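Local structure of leucine aminopeptidase 2 (Saccharomyces cerevisiae, 2XQ0) at residues Val243-Gln248 / Gly336-Glu341; Asn295-Ala300 / Asn507-Val512; Val482-His487 / Ser496-Ile501. The protein preferentially cleaves di- and tripeptides from their amino end as a zinc-dependent aminopeptidase of the M1 family and also has low epoxide hydrolase activity in vitro. All coordinates share one frame; numbering follows the deposited sequence.

Contact 1: residues Val243-Gln248 / Gly336-Glu341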
ATOM      1  N   VAL A 243       6.570  17.915  -4.062  1.00 26.65           N
ATOM      2  CA  VAL A 243       5.249  17.556  -3.540  1.00 22.87           C
ATOM      3  C   VAL A 243       4.167  18.527  -4.030  1.00 27.99           C
ATOM      4  O   VAL A 243       3.101  18.097  -4.436  1.00 23.58           O
ATOM      5  CB  VAL A 243       5.198  17.341  -1.977  1.00 23.18           C
ATOM      6  CG1 VAL A 243       5.681  18.553  -1.225  1.00 32.25           C
ATOM      7  CG2 VAL A 243       3.771  16.967  -1.521  1.00 22.94           C
ATOM      8  N   GLU A 244       4.429  19.832  -4.036  1.00 26.72           N
ATOM      9  CA  GLU A 244       3.356  20.720  -4.463  1.00 28.37           C
ATOM     10  C   GLU A 244       3.062  20.539  -5.946  1.00 29.60           C
ATOM     11  O   GLU A 244       1.912  20.593  -6.363  1.00 28.24           O
ATOM     12  CB  GLU A 244       3.616  22.178  -4.107  1.00 34.22           C
ATOM     13  CG  GLU A 244       2.538  23.121  -4.600  1.00 38.61           C
ATOM     14  CD  GLU A 244       1.222  23.002  -3.839  1.00 44.85           C
ATOM     15  OE1 GLU A 244       1.162  22.295  -2.808  1.00 44.62           O
ATOM     16  OE2 GLU A 244       0.237  23.635  -4.279  1.00 44.75           O
ATOM     17  N   LYS A 245       4.098  20.284  -6.732  1.00 26.91           N
ATOM     18  CA  LYS A 245       3.924  19.992  -8.148  1.00 25.96           C
ATOM     19  C   LYS A 245       3.036  18.762  -8.369  1.00 22.55           C
ATOM     20  O   LYS A 245       2.164  18.776  -9.231  1.00 25.16           O
ATOM     21  CB  LYS A 245       5.292  19.817  -8.813  1.00 25.87           C
ATOM     22  CG  LYS A 245       5.260  19.371 -10.261  1.00 40.33           C
ATOM     23  CD  LYS A 245       6.653  19.472 -10.873  1.00 48.38           C
ATOM     24  CE  LYS A 245       7.678  18.706 -10.047  1.00 51.42           C
ATOM     25  NZ  LYS A 245       9.081  19.203 -10.267  1.00 55.31           N
ATOM     26  N   PHE A 246       3.254  17.695  -7.595  1.00 23.22           N
ATOM     27  CA  PHE A 246       2.383  16.528  -7.662  1.00 24.52           C
ATOM     28  C   PHE A 246       0.940  16.890  -7.326  1.00 25.93           C
ATOM     29  O   PHE A 246      -0.009  16.466  -8.012  1.00 23.21           O
ATOM     30  CB  PHE A 246       2.837  15.440  -6.691  1.00 19.71           C
ATOM     31  CG  PHE A 246       4.029  14.666  -7.154  1.00 25.95           C
ATOM     32  CD1 PHE A 246       4.471  14.750  -8.452  1.00 38.07           C
ATOM     33  CD2 PHE A 246       4.718  13.845  -6.266  1.00 43.96           C
ATOM     34  CE1 PHE A 246       5.590  14.027  -8.869  1.00 45.85           C
ATOM     35  CE2 PHE A 246       5.832  13.122  -6.676  1.00 42.85           C
ATOM     36  CZ  PHE A 246       6.264  13.215  -7.983  1.00 37.99           C
ATOM     37  N   ILE A 247       0.749  17.653  -6.256  1.00 22.94           N
ATOM     38  CA  ILE A 247      -0.621  17.957  -5.877  1.00 20.44           C
ATOM     39  C   ILE A 247      -1.323  18.699  -7.002  1.00 21.98           C
ATOM     40  O   ILE A 247      -2.411  18.309  -7.416  1.00 23.22           O
ATOM     41  CB  ILE A 247      -0.745  18.740  -4.560  1.00 21.56           C
ATOM     42  CG1 ILE A 247      -0.102  17.966  -3.415  1.00 24.08           C
ATOM     43  CG2 ILE A 247      -2.239  18.937  -4.223  1.00 26.08           C
ATOM     44  CD1 ILE A 247      -0.129  18.713  -2.100  1.00 23.75           C
ATOM     45  N   GLN A 248      -0.688  19.753  -7.509  1.00 20.75           N
ATOM     46  CA  GLN A 248      -1.279  20.604  -8.556  1.00 19.89           C
ATOM     47  C   GLN A 248      -1.500  19.829  -9.854  1.00 15.85           C
ATOM     48  O   GLN A 248      -2.467  20.064 -10.573  1.00 24.51           O
ATOM     49  CB  GLN A 248      -0.419  21.849  -8.811  1.00 22.84           C
ATOM     50  CG  GLN A 248      -0.502  22.909  -7.700  1.00 31.52           C
ATOM     51  CD  GLN A 248       0.489  24.049  -7.914  1.00 38.97           C
ATOM     52  OE1 GLN A 248       0.928  24.293  -9.041  1.00 34.76           O
ATOM     53  NE2 GLN A 248       0.862  24.739  -6.831  1.00 29.15           N
ATOM     54  N   GLY A 336       2.944  10.847 -15.947  1.00 17.41           N
ATOM     55  CA  GLY A 336       2.913  11.058 -17.383  1.00 15.21           C
ATOM     56  C   GLY A 336       2.775  12.533 -17.705  1.00 22.20           C
ATOM     57  O   GLY A 336       3.376  13.032 -18.653  1.00 22.21           O
ATOM     58  N   ALA A 337       1.990  13.243 -16.905  1.00 18.20           N
ATOM     59  CA  ALA A 337       1.760  14.657 -17.162  1.00 18.48           C
ATOM     60  C   ALA A 337       3.027  15.453 -16.876  1.00 29.32           C
ATOM     61  O   ALA A 337       3.272  16.481 -17.495  1.00 31.33           O
ATOM     62  CB  ALA A 337       0.629  15.165 -16.322  1.00 21.20           C
ATOM     63  N   ILE A 338       3.839  14.973 -15.935  1.00 26.36           N
ATOM     64  CA  ILE A 338       5.054  15.685 -15.550  1.00 26.27           C
ATOM     65  C   ILE A 338       6.224  15.312 -16.453  1.00 22.57           C
ATOM     66  O   ILE A 338       6.993  16.169 -16.880  1.00 25.63           O
ATOM     67  CB  ILE A 338       5.420  15.397 -14.076  1.00 24.28           C
ATOM     68  CG1 ILE A 338       4.400  16.049 -13.140  1.00 26.57           C
ATOM     69  CG2 ILE A 338       6.805  15.890 -13.762  1.00 30.11           C
ATOM     70  CD1 ILE A 338       4.503  15.555 -11.692  1.00 29.10           C
ATOM     71  N   HIS A 339       6.333  14.030 -16.774  1.00 25.69           N
ATOM     72  CA  HIS A 339       7.491  13.514 -17.482  1.00 26.68           C
ATOM     73  C   HIS A 339       7.241  13.072 -18.938  1.00 28.51           C
ATOM     74  O   HIS A 339       8.180  12.850 -19.675  1.00 31.42           O
ATOM     75  CB  HIS A 339       8.092  12.356 -16.697  1.00 28.38           C
ATOM     76  CG  HIS A 339       8.546  12.731 -15.323  1.00 33.43           C
ATOM     77  ND1 HIS A 339       9.595  13.594 -15.098  1.00 29.91           N
ATOM     78  CD2 HIS A 339       8.099  12.352 -14.100  1.00 33.45           C
ATOM     79  CE1 HIS A 339       9.774  13.734 -13.796  1.00 36.46           C
ATOM     80  NE2 HIS A 339       8.883  12.985 -13.170  1.00 34.68           N
ATOM     81  N   GLY A 340       5.989  12.943 -19.346  1.00 24.97           N
ATOM     82  CA  GLY A 340       5.686  12.519 -20.700  1.00 30.64           C
ATOM     83  C   GLY A 340       5.239  11.069 -20.791  1.00 22.45           C
ATOM     84  O   GLY A 340       5.457  10.276 -19.870  1.00 22.47           O
ATOM     85  N   GLU A 341       4.632  10.717 -21.920  1.00 28.65           N
ATOM     86  CA  GLU A 341       4.064   9.393 -22.115  1.00 26.21           C
ATOM     87  C   GLU A 341       5.078   8.257 -22.020  1.00 24.59           C
ATOM     88  O   GLU A 341       4.742   7.185 -21.507  1.00 22.31           O
ATOM     89  CB  GLU A 341       3.264   9.307 -23.425  1.00 32.33           C
ATOM     90  CG  GLU A 341       1.871   9.892 -23.327  1.00 37.18           C
ATOM     91  CD  GLU A 341       1.004   9.167 -22.305  1.00 43.78           C
ATOM     92  OE1 GLU A 341       0.114   9.803 -21.711  1.00 52.47           O
ATOM     93  OE2 GLU A 341       1.207   7.959 -22.099  1.00 40.65           O
TER

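Contact 2: residues Asn295-Ala300 / Asn507-Val512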
ATOM      1  N   ASN A 295      12.860   8.109  -5.828  1.00 39.72           N
ATOM      2  CA  ASN A 295      11.776   7.220  -5.426  1.00 41.61           C
ATOM      3  C   ASN A 295      10.440   7.872  -5.098  1.00 43.88           C
ATOM      4  O   ASN A 295       9.597   7.260  -4.439  1.00 52.52           O
ATOM      5  CB  ASN A 295      12.202   6.408  -4.205  1.00 43.35           C
ATOM      6  CG  ASN A 295      13.351   5.500  -4.498  1.00 51.36           C
ATOM      7  OD1 ASN A 295      13.585   5.141  -5.657  1.00 53.51           O
ATOM      8  ND2 ASN A 295      14.089   5.116  -3.454  1.00 48.16           N
ATOM      9  N   ILE A 296      10.230   9.097  -5.539  1.00 46.64           N
ATOM     10  CA  ILE A 296       9.086   9.844  -5.025  1.00 53.42           C
ATOM     11  C   ILE A 296       7.711   9.471  -5.610  1.00 48.73           C
ATOM     12  O   ILE A 296       6.677   9.932  -5.113  1.00 46.92           O
ATOM     13  CB  ILE A 296       9.331  11.359  -5.090  1.00 56.04           C
ATOM     14  CG1 ILE A 296       9.869  11.750  -6.460  1.00 51.29           C
ATOM     15  CG2 ILE A 296      10.315  11.782  -3.999  1.00 47.70           C
ATOM     16  CD1 ILE A 296      10.315  13.180  -6.526  1.00 52.29           C
ATOM     17  N   ASP A 297       7.686   8.606  -6.624  1.00 27.58           N
ATOM     18  CA  ASP A 297       6.427   8.243  -7.237  1.00 37.46           C
ATOM     19  C   ASP A 297       5.547   7.526  -6.202  1.00 48.52           C
ATOM     20  O   ASP A 297       4.316   7.575  -6.271  1.00 54.74           O
ATOM     21  CB  ASP A 297       6.685   7.393  -8.470  1.00 60.55           C
ATOM     22  CG  ASP A 297       7.773   7.989  -9.357  1.00 79.62           C
ATOM     23  OD1 ASP A 297       8.114   9.182  -9.164  1.00 76.27           O
ATOM     24  OD2 ASP A 297       8.294   7.264 -10.237  1.00 89.67           O
ATOM     25  N   VAL A 298       6.173   6.884  -5.223  1.00 39.81           N
ATOM     26  CA  VAL A 298       5.403   6.305  -4.134  1.00 46.53           C
ATOM     27  C   VAL A 298       4.549   7.390  -3.493  1.00 38.93           C
ATOM     28  O   VAL A 298       3.490   7.101  -2.915  1.00 32.90           O
ATOM     29  CB  VAL A 298       6.291   5.658  -3.050  1.00 46.11           C
ATOM     30  CG1 VAL A 298       5.425   5.173  -1.878  1.00 39.66           C
ATOM     31  CG2 VAL A 298       7.106   4.502  -3.642  1.00 43.83           C
ATOM     32  N   ILE A 299       5.021   8.634  -3.571  1.00 32.90           N
ATOM     33  CA  ILE A 299       4.226   9.751  -3.071  1.00 26.38           C
ATOM     34  C   ILE A 299       3.095  10.144  -4.053  1.00 19.54           C
ATOM     35  O   ILE A 299       2.022  10.506  -3.626  1.00 25.70           O
ATOM     36  CB  ILE A 299       5.075  10.976  -2.682  1.00 31.63           C
ATOM     37  CG1 ILE A 299       6.149  10.599  -1.653  1.00 32.22           C
ATOM     38  CG2 ILE A 299       4.181  12.034  -2.058  1.00 40.84           C
ATOM     39  CD1 ILE A 299       5.564  10.201  -0.289  1.00 34.00           C
ATOM     40  N   ALA A 300       3.335  10.073  -5.359  1.00 22.64           N
ATOM     41  CA  ALA A 300       2.248  10.257  -6.322  1.00 22.11           C
ATOM     42  C   ALA A 300       1.163   9.207  -6.107  1.00 23.14           C
ATOM     43  O   ALA A 300      -0.023   9.480  -6.287  1.00 23.05           O
ATOM     44  CB  ALA A 300       2.775  10.192  -7.729  1.00 27.97           C
ATOM     45  N   ASN A 507      18.296   6.103 -15.180  1.00 38.45           N
ATOM     46  CA  ASN A 507      17.714   6.481 -13.890  1.00 39.73           C
ATOM     47  C   ASN A 507      17.630   5.255 -12.978  1.00 34.95           C
ATOM     48  O   ASN A 507      18.011   4.156 -13.379  1.00 26.06           O
ATOM     49  CB  ASN A 507      16.350   7.185 -14.063  1.00 37.05           C
ATOM     50  CG  ASN A 507      15.262   6.262 -14.595  1.00 45.30           C
ATOM     51  OD1 ASN A 507      15.354   5.041 -14.486  1.00 50.35           O
ATOM     52  ND2 ASN A 507      14.214   6.849 -15.168  1.00 42.42           N
ATOM     53  N   SER A 508      17.143   5.421 -11.755  1.00 37.12           N
ATOM     54  CA  SER A 508      17.147   4.305 -10.811  1.00 34.81           C
ATOM     55  C   SER A 508      16.185   3.200 -11.253  1.00 29.41           C
ATOM     56  O   SER A 508      16.464   2.020 -11.076  1.00 31.46           O
ATOM     57  CB  SER A 508      16.805   4.781  -9.396  1.00 42.12           C
ATOM     58  OG  SER A 508      15.444   5.159  -9.299  1.00 44.21           O
ATOM     59  N   ASN A 509      15.049   3.594 -11.822  1.00 25.67           N
ATOM     60  CA  ASN A 509      14.106   2.634 -12.364  1.00 29.90           C
ATOM     61  C   ASN A 509      14.739   1.814 -13.478  1.00 22.28           C
ATOM     62  O   ASN A 509      14.496   0.615 -13.608  1.00 27.62           O
ATOM     63  CB  ASN A 509      12.860   3.352 -12.890  1.00 45.08           C
ATOM     64  CG  ASN A 509      12.017   3.956 -11.781  1.00 53.46           C
ATOM     65  OD1 ASN A 509      11.678   3.285 -10.801  1.00 53.13           O
ATOM     66  ND2 ASN A 509      11.667   5.227 -11.937  1.00 56.16           N
ATOM     67  N   GLN A 510      15.552   2.473 -14.293  1.00 22.01           N
ATOM     68  CA  GLN A 510      16.205   1.794 -15.391  1.00 24.38           C
ATOM     69  C   GLN A 510      17.282   0.859 -14.861  1.00 27.85           C
ATOM     70  O   GLN A 510      17.421  -0.269 -15.357  1.00 24.28           O
ATOM     71  CB  GLN A 510      16.760   2.808 -16.397  1.00 26.86           C
ATOM     72  CG  GLN A 510      15.670   3.483 -17.216  1.00 22.56           C
ATOM     73  CD  GLN A 510      16.202   4.593 -18.080  1.00 25.34           C
ATOM     74  OE1 GLN A 510      16.948   5.444 -17.610  1.00 32.07           O
ATOM     75  NE2 GLN A 510      15.838   4.581 -19.351  1.00 27.47           N
ATOM     76  N   LEU A 511      18.030   1.315 -13.852  1.00 27.15           N
ATOM     77  CA  LEU A 511      19.000   0.449 -13.176  1.00 32.58           C
ATOM     78  C   LEU A 511      18.321  -0.772 -12.564  1.00 28.48           C
ATOM     79  O   LEU A 511      18.804  -1.900 -12.701  1.00 29.53           O
ATOM     80  CB  LEU A 511      19.765   1.217 -12.088  1.00 35.25           C
ATOM     81  CG  LEU A 511      20.785   2.248 -12.577  1.00 46.04           C
ATOM     82  CD1 LEU A 511      21.310   3.094 -11.425  1.00 49.59           C
ATOM     83  CD2 LEU A 511      21.935   1.564 -13.306  1.00 41.55           C
ATOM     84  N   VAL A 512      17.203  -0.548 -11.877  1.00 27.22           N
ATOM     85  CA  VAL A 512      16.437  -1.643 -11.313  1.00 27.83           C
ATOM     86  C   VAL A 512      15.997  -2.639 -12.391  1.00 28.29           C
ATOM     87  O   VAL A 512      16.205  -3.854 -12.246  1.00 33.40           O
ATOM     88  CB  VAL A 512      15.242  -1.113 -10.502  1.00 33.94           C
ATOM     89  CG1 VAL A 512      14.292  -2.232 -10.156  1.00 37.28           C
ATOM     90  CG2 VAL A 512      15.755  -0.422  -9.232  1.00 29.35           C
TER
HETATM   91  O   HOH W   1      13.715   3.195  -8.046  1.00 50.03           O
HETATM   92  O   HOH W   2      10.752   6.018  -8.820  1.00 58.23           O

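Contact 3: residues Val482-His487 / Ser496-Ile501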
ATOM      1  N   VAL A 482      24.768 -10.524 -21.223  1.00 39.77           N
ATOM      2  CA  VAL A 482      24.568 -11.971 -21.235  1.00 41.56           C
ATOM      3  C   VAL A 482      25.444 -12.626 -22.294  1.00 50.48           C
ATOM      4  O   VAL A 482      26.019 -13.695 -22.071  1.00 61.31           O
ATOM      5  CB  VAL A 482      23.084 -12.350 -21.450  1.00 40.37           C
ATOM      6  CG1 VAL A 482      22.949 -13.850 -21.637  1.00 39.98           C
ATOM      7  CG2 VAL A 482      22.248 -11.908 -20.254  1.00 40.68           C
ATOM      8  N   GLU A 483      25.560 -11.963 -23.441  1.00 43.29           N
ATOM      9  CA  GLU A 483      26.317 -12.489 -24.571  1.00 39.76           C
ATOM     10  C   GLU A 483      27.821 -12.463 -24.300  1.00 45.25           C
ATOM     11  O   GLU A 483      28.514 -13.459 -24.488  1.00 52.26           O
ATOM     12  CB  GLU A 483      26.007 -11.665 -25.829  1.00 48.83           C
ATOM     13  CG  GLU A 483      26.152 -12.432 -27.145  1.00 70.33           C
ATOM     14  CD  GLU A 483      25.045 -13.465 -27.349  1.00 85.19           C
ATOM     15  OE1 GLU A 483      24.358 -13.817 -26.363  1.00 89.43           O
ATOM     16  OE2 GLU A 483      24.861 -13.923 -28.497  1.00 88.54           O
ATOM     17  N   MET A 484      28.314 -11.308 -23.864  1.00 40.51           N
ATOM     18  CA  MET A 484      29.738 -11.088 -23.667  1.00 45.38           C
ATOM     19  C   MET A 484      30.323 -11.922 -22.525  1.00 50.01           C
ATOM     20  O   MET A 484      31.522 -12.202 -22.500  1.00 49.82           O
ATOM     21  CB  MET A 484      30.009  -9.600 -23.451  1.00 49.56           C
ATOM     22  CG  MET A 484      29.721  -8.761 -24.685  1.00 48.43           C
ATOM     23  SD  MET A 484      30.681  -9.340 -26.104  1.00 41.65           S
ATOM     24  CE  MET A 484      29.555  -8.925 -27.450  1.00 32.91           C
ATOM     25  N   ALA A 485      29.463 -12.314 -21.593  1.00 48.36           N
ATOM     26  CA  ALA A 485      29.855 -13.150 -20.463  1.00 47.82           C
ATOM     27  C   ALA A 485      30.393 -14.497 -20.950  1.00 54.57           C
ATOM     28  O   ALA A 485      31.195 -15.141 -20.267  1.00 61.73           O
ATOM     29  CB  ALA A 485      28.665 -13.365 -19.542  1.00 39.49           C
ATOM     30  N   GLN A 486      29.945 -14.909 -22.136  1.00 53.15           N
ATOM     31  CA  GLN A 486      30.329 -16.194 -22.716  1.00 62.22           C
ATOM     32  C   GLN A 486      31.473 -16.027 -23.711  1.00 57.38           C
ATOM     33  O   GLN A 486      31.976 -17.000 -24.263  1.00 65.20           O
ATOM     34  CB  GLN A 486      29.128 -16.840 -23.416  1.00 61.94           C
ATOM     35  CG  GLN A 486      27.864 -16.934 -22.547  1.00 59.69           C
ATOM     36  CD  GLN A 486      26.599 -16.945 -23.385  1.00 63.62           C
ATOM     37  OE1 GLN A 486      25.650 -16.218 -23.104  1.00 68.72           O
ATOM     38  NE2 GLN A 486      26.593 -17.754 -24.440  1.00 65.34           N
ATOM     39  N   HIS A 487      31.874 -14.787 -23.949  1.00 57.42           N
ATOM     40  CA  HIS A 487      32.893 -14.527 -24.957  1.00 61.06           C
ATOM     41  C   HIS A 487      34.149 -13.913 -24.347  1.00 62.26           C
ATOM     42  O   HIS A 487      35.252 -14.383 -24.603  1.00 69.16           O
ATOM     43  CB  HIS A 487      32.338 -13.649 -26.086  1.00 59.80           C
ATOM     44  CG  HIS A 487      31.215 -14.284 -26.855  1.00 68.52           C
ATOM     45  ND1 HIS A 487      31.000 -15.646 -26.875  1.00 76.18           N
ATOM     46  CD2 HIS A 487      30.253 -13.741 -27.639  1.00 63.72           C
ATOM     47  CE1 HIS A 487      29.949 -15.914 -27.630  1.00 70.85           C
ATOM     48  NE2 HIS A 487      29.476 -14.774 -28.103  1.00 64.84           N
ATOM     49  N   SER A 496      37.203  -3.254 -22.095  1.00 53.12           N
ATOM     50  CA  SER A 496      37.249  -2.827 -23.492  1.00 57.70           C
ATOM     51  C   SER A 496      35.862  -2.791 -24.124  1.00 56.68           C
ATOM     52  O   SER A 496      35.599  -1.962 -24.986  1.00 52.25           O
ATOM     53  CB  SER A 496      38.183  -3.718 -24.308  1.00 61.91           C
ATOM     54  OG  SER A 496      39.522  -3.550 -23.881  1.00 82.05           O
ATOM     55  N   GLU A 497      34.974  -3.682 -23.690  1.00 56.25           N
ATOM     56  CA  GLU A 497      33.598  -3.703 -24.196  1.00 50.93           C
ATOM     57  C   GLU A 497      32.676  -2.761 -23.419  1.00 50.04           C
ATOM     58  O   GLU A 497      31.790  -2.109 -23.990  1.00 50.52           O
ATOM     59  CB  GLU A 497      33.031  -5.127 -24.137  1.00 57.37           C
ATOM     60  CG  GLU A 497      32.991  -5.846 -25.473  1.00 70.87           C
ATOM     61  CD  GLU A 497      31.977  -5.247 -26.436  1.00 71.94           C
ATOM     62  OE1 GLU A 497      32.285  -4.216 -27.065  1.00 71.57           O
ATOM     63  OE2 GLU A 497      30.868  -5.805 -26.564  1.00 72.89           O
ATOM     64  N   PHE A 498      32.879  -2.693 -22.109  1.00 45.01           N
ATOM     65  CA  PHE A 498      31.938  -2.003 -21.239  1.00 44.99           C
ATOM     66  C   PHE A 498      32.595  -0.853 -20.490  1.00 49.45           C
ATOM     67  O   PHE A 498      33.763  -0.927 -20.141  1.00 48.57           O
ATOM     68  CB  PHE A 498      31.374  -2.991 -20.211  1.00 32.79           C
ATOM     69  CG  PHE A 498      30.617  -4.147 -20.826  1.00 44.30           C
ATOM     70  CD1 PHE A 498      29.320  -3.974 -21.300  1.00 41.84           C
ATOM     71  CD2 PHE A 498      31.188  -5.409 -20.906  1.00 45.77           C
ATOM     72  CE1 PHE A 498      28.615  -5.042 -21.857  1.00 39.75           C
ATOM     73  CE2 PHE A 498      30.482  -6.487 -21.459  1.00 45.14           C
ATOM     74  CZ  PHE A 498      29.196  -6.300 -21.933  1.00 37.81           C
ATOM     75  N   ASN A 499      31.844   0.209 -20.235  1.00 50.10           N
ATOM     76  CA  ASN A 499      32.269   1.142 -19.201  1.00 62.17           C
ATOM     77  C   ASN A 499      31.160   1.989 -18.566  1.00 54.37           C
ATOM     78  O   ASN A 499      30.025   2.031 -19.047  1.00 53.76           O
ATOM     79  CB  ASN A 499      33.469   1.985 -19.640  1.00 65.91           C
ATOM     80  CG  ASN A 499      34.615   1.922 -18.635  1.00 75.53           C
ATOM     81  OD1 ASN A 499      35.367   0.940 -18.592  1.00 76.64           O
ATOM     82  ND2 ASN A 499      34.747   2.962 -17.814  1.00 72.94           N
ATOM     83  N   ALA A 500      31.510   2.646 -17.467  1.00 50.38           N
ATOM     84  CA  ALA A 500      30.558   3.406 -16.676  1.00 55.38           C
ATOM     85  C   ALA A 500      29.651   4.233 -17.567  1.00 50.31           C
ATOM     86  O   ALA A 500      28.515   4.545 -17.206  1.00 55.10           O
ATOM     87  CB  ALA A 500      31.299   4.305 -15.691  1.00 61.54           C
ATOM     88  N   ILE A 501      30.161   4.577 -18.741  1.00 47.42           N
ATOM     89  CA  ILE A 501      29.426   5.402 -19.689  1.00 56.95           C
ATOM     90  C   ILE A 501      28.064   4.817 -20.076  1.00 54.88           C
ATOM     91  O   ILE A 501      27.117   5.564 -20.354  1.00 43.14           O
ATOM     92  CB  ILE A 501      30.237   5.612 -20.991  1.00 57.47           C
ATOM     93  CG1 ILE A 501      31.646   6.126 -20.673  1.00 57.76           C
ATOM     94  CG2 ILE A 501      29.502   6.559 -21.923  1.00 56.08           C
ATOM     95  CD1 ILE A 501      32.581   5.077 -20.092  1.00 52.63           C
TER

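Contact 1: residues Val243-Gln248 / Gly336-Glu341
The terminal methyl of I338 meets the ring of F246 at its edge, and this one carbon carries the close part of the contact between helix 243-253 and the last turn of helix 321-339. I338 CD1 lies 3.3 Å from F246 CD1 and 3.4 Å from F246 CE1, in the plane of the ring, so the methyl abuts one C-C edge and does not sit over a face. The two side chains run at about a right angle. On I338, CG1 is anti to the carbonyl carbon (chi1 -69°) and the chain then extends, which carries CD1 across to the neighbouring helix although the nearest CA atoms, those of F246 and I338, stay 8.4 Å apart. F246 is buried, and beyond this edge its ring also packs on L303 of helix 297-311, the helix that bears the zinc-binding histidines.

Toward solvent the fit slackens. K245 offers only its aliphatic part, with CG 4.1 Å from I338 CD1. Its CG is anti to the backbone N (chi1 174°), and after a bend at chi3 the ammonium group ends in a salt bridge with D242, just before its own helix. Within its own segment, I338 CG2 lies over the centre of the H339 ring, 3.6 Å above its plane.

No hydrogen bond or salt bridge spans the two segments. The chemistry is thus that of a small apolar junction inside the peptidase domain, consistent with cohesion by dispersion and the exclusion of water, while the one charged group at its border, the ammonium of K245, is paired with D242 and not across the contact.

Contact 2: residues Asn295-Ala300 / Asn507-Val512
N295 and S508 face each other through a water, as do D297 and N509, so the contact is an example of solvent joining the segment that leads into helix 297-311 to the first turn of helix 508-519. Direct approaches are long: N295 OD1 stands 4.1 Å from S508 OG, and D297 OD2 4.3 Å from N509 ND2.

Water-mediated bonds span these distances. The first water donates to N295 OD1 at 3.1 Å and is hydrogen-bonded to S508 OG at 2.9 Å; a weak bond to N509 OD1 adds a third link. N295 OD1 also accepts from the amide of N556. A second water lies between D297 OD2 and N509 ND2, but both of its bonds are weak and the one to D297 is not firmly assigned.

Capping bonds order the helix start at N507. Its OD1 accepts from Q510 N at 2.6 Å, with the donor almost in line with the C=O bond (179°), and Q510 OE1 accepts from N507 N in return, which completes a capping box.

Here the approach to the zinc-site helix 297-311 meets helix 508-519 of the C-terminal helical region, S508 and V512 packing on helix 557-569, N509 on helix 341-360 and Q510 on helix 469-484.

Contact 3: residues Val482-His487 / Ser496-Ile501
M484 sets its CB against the edge of the F498 ring, at CZ and CE2, reaching CZ at 3.7 Å from near the ring plane. M484 CG is also 3.7 Å from F498 CZ but is displaced from that plane. The meeting is therefore aliphatic carbon on aromatic rim, and the two side chains approach at a slant. F498 sets CG anti to the carbonyl carbon (chi1 -61°), which sends the ring toward helix 469-484.

Further out, the thioether bends at chi2 and chi3 and passes across the carboxylate end of E497, the two side chains crossing at about a right angle. M484 CE is 3.5 Å from E497 OE2, and M484 SD stands 3.6 Å from the same oxygen. These are packing contacts of a charged group on a methyl and a sulfur. An alanine in place of M484 would keep the CB contact with F498 but would probably open a gap beside the ring edge and leave the E497 carboxylate freer to turn.

Away from the catalytic centre, the contact joins two successive helices of the chain: the last part of helix 469-484 and the place where the chain leaves helix 491-497 at F498. K480 of the first helix donates to the backbone O of E497, and W481 stacks on the F498 ring. Helix 537-546 packs on F498 through I546 and on A485 through A539.

Contacts 1 and 2 lie near the active site, with centres 14 Å apart, and they touch: F246 CE2 of contact 1 lies 3.7 Å from I296 O of contact 2. Contact 2 includes the beginning portion of the helix that carries H301, E302 and H305, and F246 of contact 1 packs on that helix. The F246 side chain is about 9 Å from those of H301 and E302, and the D297 side chain about 7 Å from the bound bestatin and about 12 Å from the zinc ion. Contact 3 lies far out, its centre 26 Å from that of contact 2 and 37 Å from that of contact 1, nested in sequence inside the loop that contact 2 closes.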